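Local coordinates for protein succinate--CoA ligase subunit alpha (Campylobacter jejuni, PDB 6MEL) that forms the alpha subunit of a succinate--CoA ligase and carries a domain of the CoA-binding family, of Rossmann type, at residues V82-I96 with Y111-P125. Sequence-based numbering, arbitrary orientation.
Sequences VIEAADAGIKLAVVI and YANKKGMKIIGPNCP
The ring of Tyr-111 has the carbonyl O of Ile-83 and OD1 of Asp-87 at its edge, in its plane. CG of Lys-115 sits 3.7 Å over one face, nearer the ring's margin than its centre. The tyrosine OH donates to Asp-87 OD1 at 2.6 Å. OD1 accepts through its anti lone pair, away from OD2, and carboxylate and ring are nearly coplanar, 21° apart. A water also donates to OD1 and is weakly bonded by Lys-115 NZ, so this oxygen accepts two bonds. CG2 of Ile-83 and CB of Ala-86 pack against CD2 of the ring.

The Met-117 side chain lies between helix 78-87 and strand 92-95. With CG anti to the backbone N (chi1 -173°), the extended chain carries SD to the helix, 3.7 Å from CB of Ala-85. The bend at chi3 (81°) brings CE to CG1 of Val-82 and CB of Ala-93. Strands 92-95 and 118-120 run parallel. Ala-93 bonds Lys-118 O through N and Ile-120 N through O. Val-95 N meets Ile-120 O almost straight on, at 2.7 Å. On the sheet face away from Met-117, CD1 of Leu-92 touches CD1 of Ile-120 at 3.8 Å.

Helices 78-87 and 102-115 each end in a Schellman motif, at Gly-89 and Gly-116. Strand 92-95, helix 102-115 and strand 118-120 form a beta-alpha-beta crossover at the edge of the parallel, Rossmann-like part of the sheet.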
loop_
_atom_site.group_PDB
_atom_site.type_symbol
_atom_site.label_atom_id
_atom_site.label_comp_id
_atom_site.label_asym_id
_atom_site.label_seq_id
_atom_site.Cartn_x
_atom_site.Cartn_y
_atom_site.Cartn_z
ATOM N N VAL A 82 15.818 -6.592 -9.862
ATOM C CA VAL A 82 16.567 -6.388 -8.634
ATOM C C VAL A 82 17.536 -7.571 -8.421
ATOM O O VAL A 82 18.724 -7.372 -8.108
ATOM C CB VAL A 82 15.632 -6.190 -7.425
ATOM C CG1 VAL A 82 16.407 -6.256 -6.108
ATOM C CG2 VAL A 82 14.873 -4.888 -7.556
ATOM N N ILE A 83 17.040 -8.793 -8.628
ATOM C CA ILE A 83 17.849 -10.002 -8.513
ATOM C C ILE A 83 19.010 -9.950 -9.524
ATOM O O ILE A 83 20.102 -10.267 -9.169
ATOM C CB ILE A 83 16.973 -11.258 -8.677
ATOM C CG1 ILE A 83 16.090 -11.441 -7.436
ATOM C CG2 ILE A 83 17.817 -12.501 -8.939
ATOM C CD1 ILE A 83 15.037 -12.518 -7.597
ATOM N N GLU A 84 18.739 -9.566 -10.772
ATOM C CA GLU A 84 19.765 -9.445 -11.795
ATOM C C GLU A 84 20.886 -8.470 -11.369
ATOM O O GLU A 84 22.073 -8.749 -11.482
ATOM C CB GLU A 84 19.122 -8.950 -13.089
ATOM C CG GLU A 84 20.108 -8.878 -14.249
ATOM C CD GLU A 84 19.521 -8.487 -15.586
ATOM O OE1 GLU A 84 18.269 -8.141 -15.662
ATOM O OE2 GLU A 84 20.315 -8.466 -16.552
ATOM N N ALA A 85 20.494 -7.314 -10.854
ATOM C CA ALA A 85 21.427 -6.316 -10.371
ATOM C C ALA A 85 22.298 -6.887 -9.254
ATOM O O ALA A 85 23.521 -6.710 -9.278
ATOM C CB ALA A 85 20.687 -5.083 -9.909
ATOM N N ALA A 86 21.671 -7.575 -8.298
ATOM C CA ALA A 86 22.390 -8.135 -7.189
ATOM C C ALA A 86 23.350 -9.222 -7.678
ATOM O O ALA A 86 24.499 -9.296 -7.200
ATOM C CB ALA A 86 21.445 -8.672 -6.151
ATOM N N ASP A 87 22.884 -10.048 -8.605
ATOM C CA ASP A 87 23.721 -11.109 -9.171
ATOM C C ASP A 87 24.966 -10.535 -9.867
ATOM O O ASP A 87 26.017 -11.115 -9.814
ATOM C CB ASP A 87 22.962 -12.009 -10.144
ATOM C CG ASP A 87 23.634 -13.366 -10.290
ATOM O OD1 ASP A 87 23.588 -14.136 -9.291
ATOM O OD2 ASP A 87 24.186 -13.645 -11.405
ATOM N N ALA A 88 24.851 -9.372 -10.500
ATOM C CA ALA A 88 25.971 -8.803 -11.280
ATOM C C ALA A 88 26.971 -8.019 -10.417
ATOM O O ALA A 88 27.951 -7.534 -10.953
ATOM C CB ALA A 88 25.415 -7.861 -12.325
ATOM N N GLY A 89 26.674 -7.772 -9.139
ATOM C CA GLY A 89 27.601 -6.996 -8.270
ATOM C C GLY A 89 27.208 -5.524 -8.086
ATOM O O GLY A 89 27.972 -4.753 -7.483
ATOM N N ILE A 90 26.002 -5.113 -8.507
ATOM C CA ILE A 90 25.516 -3.775 -8.144
ATOM C C ILE A 90 25.449 -3.622 -6.618
ATOM O O ILE A 90 25.036 -4.536 -5.938
ATOM C CB ILE A 90 24.164 -3.485 -8.813
ATOM C CG1 ILE A 90 24.299 -3.505 -10.335
ATOM C CG2 ILE A 90 23.574 -2.173 -8.315
ATOM C CD1 ILE A 90 25.198 -2.397 -10.899
ATOM N N LYS A 91 25.844 -2.441 -6.106
ATOM C CA LYS A 91 25.894 -2.177 -4.668
ATOM C C LYS A 91 24.700 -1.350 -4.176
ATOM O O LYS A 91 24.355 -1.425 -3.025
ATOM C CB LYS A 91 27.209 -1.492 -4.304
ATOM C CG LYS A 91 28.435 -2.386 -4.519
ATOM C CD LYS A 91 28.308 -3.774 -3.910
ATOM C CE LYS A 91 29.317 -4.782 -4.442
ATOM N NZ LYS A 91 28.798 -6.174 -4.338
ATOM N N LEU A 92 24.044 -0.628 -5.066
ATOM C CA LEU A 92 22.904 0.221 -4.754
ATOM C C LEU A 92 21.975 0.219 -5.980
ATOM O O LEU A 92 22.388 0.552 -7.073
ATOM C CB LEU A 92 23.363 1.653 -4.427
ATOM C CG LEU A 92 22.209 2.618 -4.105
ATOM C CD1 LEU A 92 21.512 2.224 -2.805
ATOM C CD2 LEU A 92 22.679 4.063 -3.991
ATOM N N ALA A 93 20.732 -0.218 -5.781
ATOM C CA ALA A 93 19.702 -0.210 -6.802
ATOM C C ALA A 93 18.567 0.692 -6.345
ATOM O O ALA A 93 17.981 0.468 -5.280
ATOM C CB ALA A 93 19.199 -1.611 -7.055
ATOM N N VAL A 94 18.268 1.689 -7.175
ATOM C CA VAL A 94 17.225 2.623 -6.936
ATOM C C VAL A 94 16.021 2.214 -7.782
ATOM O O VAL A 94 16.086 2.218 -9.015
ATOM C CB VAL A 94 17.708 4.049 -7.265
ATOM C CG1 VAL A 94 16.624 5.061 -6.998
ATOM C CG2 VAL A 94 18.971 4.417 -6.509
ATOM N N VAL A 95 14.910 1.861 -7.137
ATOM C CA VAL A 95 13.800 1.240 -7.868
ATOM C C VAL A 95 12.585 2.182 -7.813
ATOM O O VAL A 95 11.983 2.331 -6.766
ATOM C CB VAL A 95 13.439 -0.150 -7.297
ATOM C CG1 VAL A 95 12.341 -0.808 -8.106
ATOM C CG2 VAL A 95 14.645 -1.063 -7.171
ATOM N N ILE A 96 12.197 2.729 -8.956
ATOM C CA ILE A 96 11.155 3.735 -9.035
ATOM C C ILE A 96 9.761 3.114 -9.039
ATOM O O ILE A 96 8.862 3.652 -8.380
ATOM C CB ILE A 96 11.349 4.608 -10.288
ATOM C CG1 ILE A 96 12.735 5.268 -10.302
ATOM C CG2 ILE A 96 10.227 5.623 -10.421
ATOM C CD1 ILE A 96 13.092 6.031 -9.042
ATOM N N TYR A 111 17.660 -11.797 -1.574
ATOM C CA TYR A 111 18.828 -12.065 -2.424
ATOM C C TYR A 111 19.787 -10.865 -2.407
ATOM O O TYR A 111 21.001 -11.016 -2.278
ATOM C CB TYR A 111 18.414 -12.491 -3.831
ATOM C CG TYR A 111 19.579 -13.003 -4.643
ATOM C CD1 TYR A 111 20.255 -14.161 -4.269
ATOM C CD2 TYR A 111 20.015 -12.357 -5.778
ATOM C CE1 TYR A 111 21.342 -14.633 -4.977
ATOM C CE2 TYR A 111 21.079 -12.847 -6.531
ATOM C CZ TYR A 111 21.756 -13.985 -6.126
ATOM O OH TYR A 111 22.783 -14.528 -6.850
ATOM N N ALA A 112 19.242 -9.657 -2.531
ATOM C CA ALA A 112 20.042 -8.441 -2.444
ATOM C C ALA A 112 20.821 -8.408 -1.123
ATOM O O ALA A 112 22.008 -8.135 -1.123
ATOM C CB ALA A 112 19.168 -7.242 -2.592
ATOM N N ASN A 113 20.146 -8.717 -0.011
ATOM C CA ASN A 113 20.810 -8.748 1.297
ATOM C C ASN A 113 21.995 -9.699 1.265
ATOM O O ASN A 113 23.050 -9.353 1.722
ATOM C CB ASN A 113 19.869 -9.175 2.424
ATOM C CG ASN A 113 18.791 -8.149 2.740
ATOM O OD1 ASN A 113 18.888 -6.984 2.376
ATOM N ND2 ASN A 113 17.787 -8.574 3.477
ATOM N N LYS A 114 21.802 -10.905 0.735
ATOM C CA LYS A 114 22.855 -11.877 0.746
ATOM C C LYS A 114 24.023 -11.389 -0.120
ATOM O O LYS A 114 25.168 -11.580 0.229
ATOM C CB LYS A 114 22.399 -13.226 0.195
ATOM C CG LYS A 114 23.556 -14.216 0.105
ATOM C CD LYS A 114 23.155 -15.619 -0.194
ATOM C CE LYS A 114 23.115 -15.911 -1.658
ATOM N NZ LYS A 114 22.935 -17.354 -1.890
ATOM N N LYS A 115 23.741 -10.755 -1.248
ATOM C CA LYS A 115 24.844 -10.304 -2.131
ATOM C C LYS A 115 25.479 -8.984 -1.661
ATOM O O LYS A 115 26.435 -8.550 -2.259
ATOM C CB LYS A 115 24.332 -10.154 -3.566
ATOM C CG LYS A 115 23.711 -11.432 -4.127
ATOM C CD LYS A 115 24.637 -12.628 -4.142
ATOM C CE LYS A 115 25.927 -12.320 -4.883
ATOM N NZ LYS A 115 26.747 -13.541 -4.961
ATOM N N GLY A 116 24.927 -8.328 -0.633
ATOM C CA GLY A 116 25.440 -7.008 -0.166
ATOM C C GLY A 116 24.950 -5.836 -1.015
ATOM O O GLY A 116 25.578 -4.833 -1.043
ATOM N N MET A 117 23.835 -5.969 -1.743
ATOM C CA MET A 117 23.284 -4.847 -2.515
ATOM C C MET A 117 22.233 -4.139 -1.661
ATOM O O MET A 117 21.328 -4.759 -1.158
ATOM C CB MET A 117 22.599 -5.298 -3.813
ATOM C CG MET A 117 22.171 -4.154 -4.698
ATOM S SD MET A 117 21.538 -4.729 -6.294
ATOM C CE MET A 117 19.885 -5.140 -5.736
ATOM N N LYS A 118 22.333 -2.813 -1.551
ATOM C CA LYS A 118 21.290 -2.039 -0.915
ATOM C C LYS A 118 20.269 -1.617 -1.952
ATOM O O LYS A 118 20.601 -1.428 -3.131
ATOM C CB LYS A 118 21.922 -0.807 -0.278
ATOM C CG LYS A 118 23.029 -1.090 0.737
ATOM C CD LYS A 118 23.876 0.197 0.836
ATOM C CE LYS A 118 24.417 0.524 2.206
ATOM N NZ LYS A 118 25.772 -0.036 2.368
ATOM N N ILE A 119 19.042 -1.417 -1.497
ATOM C CA ILE A 119 17.940 -0.981 -2.349
ATOM C C ILE A 119 17.371 0.325 -1.800
ATOM O O ILE A 119 17.268 0.522 -0.579
ATOM C CB ILE A 119 16.853 -2.074 -2.379
ATOM C CG1 ILE A 119 17.319 -3.373 -3.033
ATOM C CG2 ILE A 119 15.572 -1.561 -3.018
ATOM C CD1 ILE A 119 16.527 -4.584 -2.592
ATOM N N ILE A 120 16.972 1.203 -2.715
ATOM C CA ILE A 120 16.131 2.354 -2.428
ATOM C C ILE A 120 14.855 2.176 -3.233
ATOM O O ILE A 120 14.884 2.108 -4.439
ATOM C CB ILE A 120 16.840 3.675 -2.770
ATOM C CG1 ILE A 120 18.054 3.893 -1.858
ATOM C CG2 ILE A 120 15.892 4.849 -2.740
ATOM C CD1 ILE A 120 18.962 5.027 -2.303
ATOM N N GLY A 121 13.751 2.051 -2.515
ATOM C CA GLY A 121 12.448 1.800 -3.111
ATOM C C GLY A 121 11.963 0.408 -2.724
ATOM O O GLY A 121 12.396 -0.150 -1.702
ATOM N N PRO A 122 11.019 -0.198 -3.456
ATOM C CA PRO A 122 10.457 0.332 -4.679
ATOM C C PRO A 122 9.365 1.362 -4.413
ATOM O O PRO A 122 9.162 1.746 -3.269
ATOM C CB PRO A 122 9.896 -0.933 -5.347
ATOM C CG PRO A 122 9.420 -1.770 -4.192
ATOM C CD PRO A 122 10.447 -1.520 -3.105
ATOM N N ASN A 123 8.696 1.813 -5.481
ATOM C CA ASN A 123 7.567 2.759 -5.389
ATOM C C ASN A 123 8.059 4.055 -4.725
ATOM O O ASN A 123 7.547 4.503 -3.670
ATOM C CB ASN A 123 6.382 2.190 -4.594
ATOM C CG ASN A 123 5.159 3.077 -4.681
ATOM O OD1 ASN A 123 5.145 4.000 -5.484
ATOM N ND2 ASN A 123 4.154 2.828 -3.849
ATOM N N CYS A 124 9.083 4.654 -5.335
ATOM C CA CYS A 124 9.717 5.824 -4.781
ATOM C C CYS A 124 10.183 6.723 -5.917
ATOM O O CYS A 124 10.313 6.297 -7.080
ATOM C CB CYS A 124 10.889 5.459 -3.871
ATOM S SG CYS A 124 12.427 5.012 -4.728
ATOM N N PRO A 125 10.472 7.999 -5.611
ATOM C CA PRO A 125 10.962 8.907 -6.649
ATOM C C PRO A 125 12.484 8.871 -6.826
ATOM O O PRO A 125 12.968 9.487 -7.770
ATOM C CB PRO A 125 10.466 10.261 -6.135
ATOM C CG PRO A 125 10.588 10.096 -4.630
ATOM C CD PRO A 125 10.075 8.700 -4.384
HETATM O O HOH W 1 25.914 -14.594 -8.113
#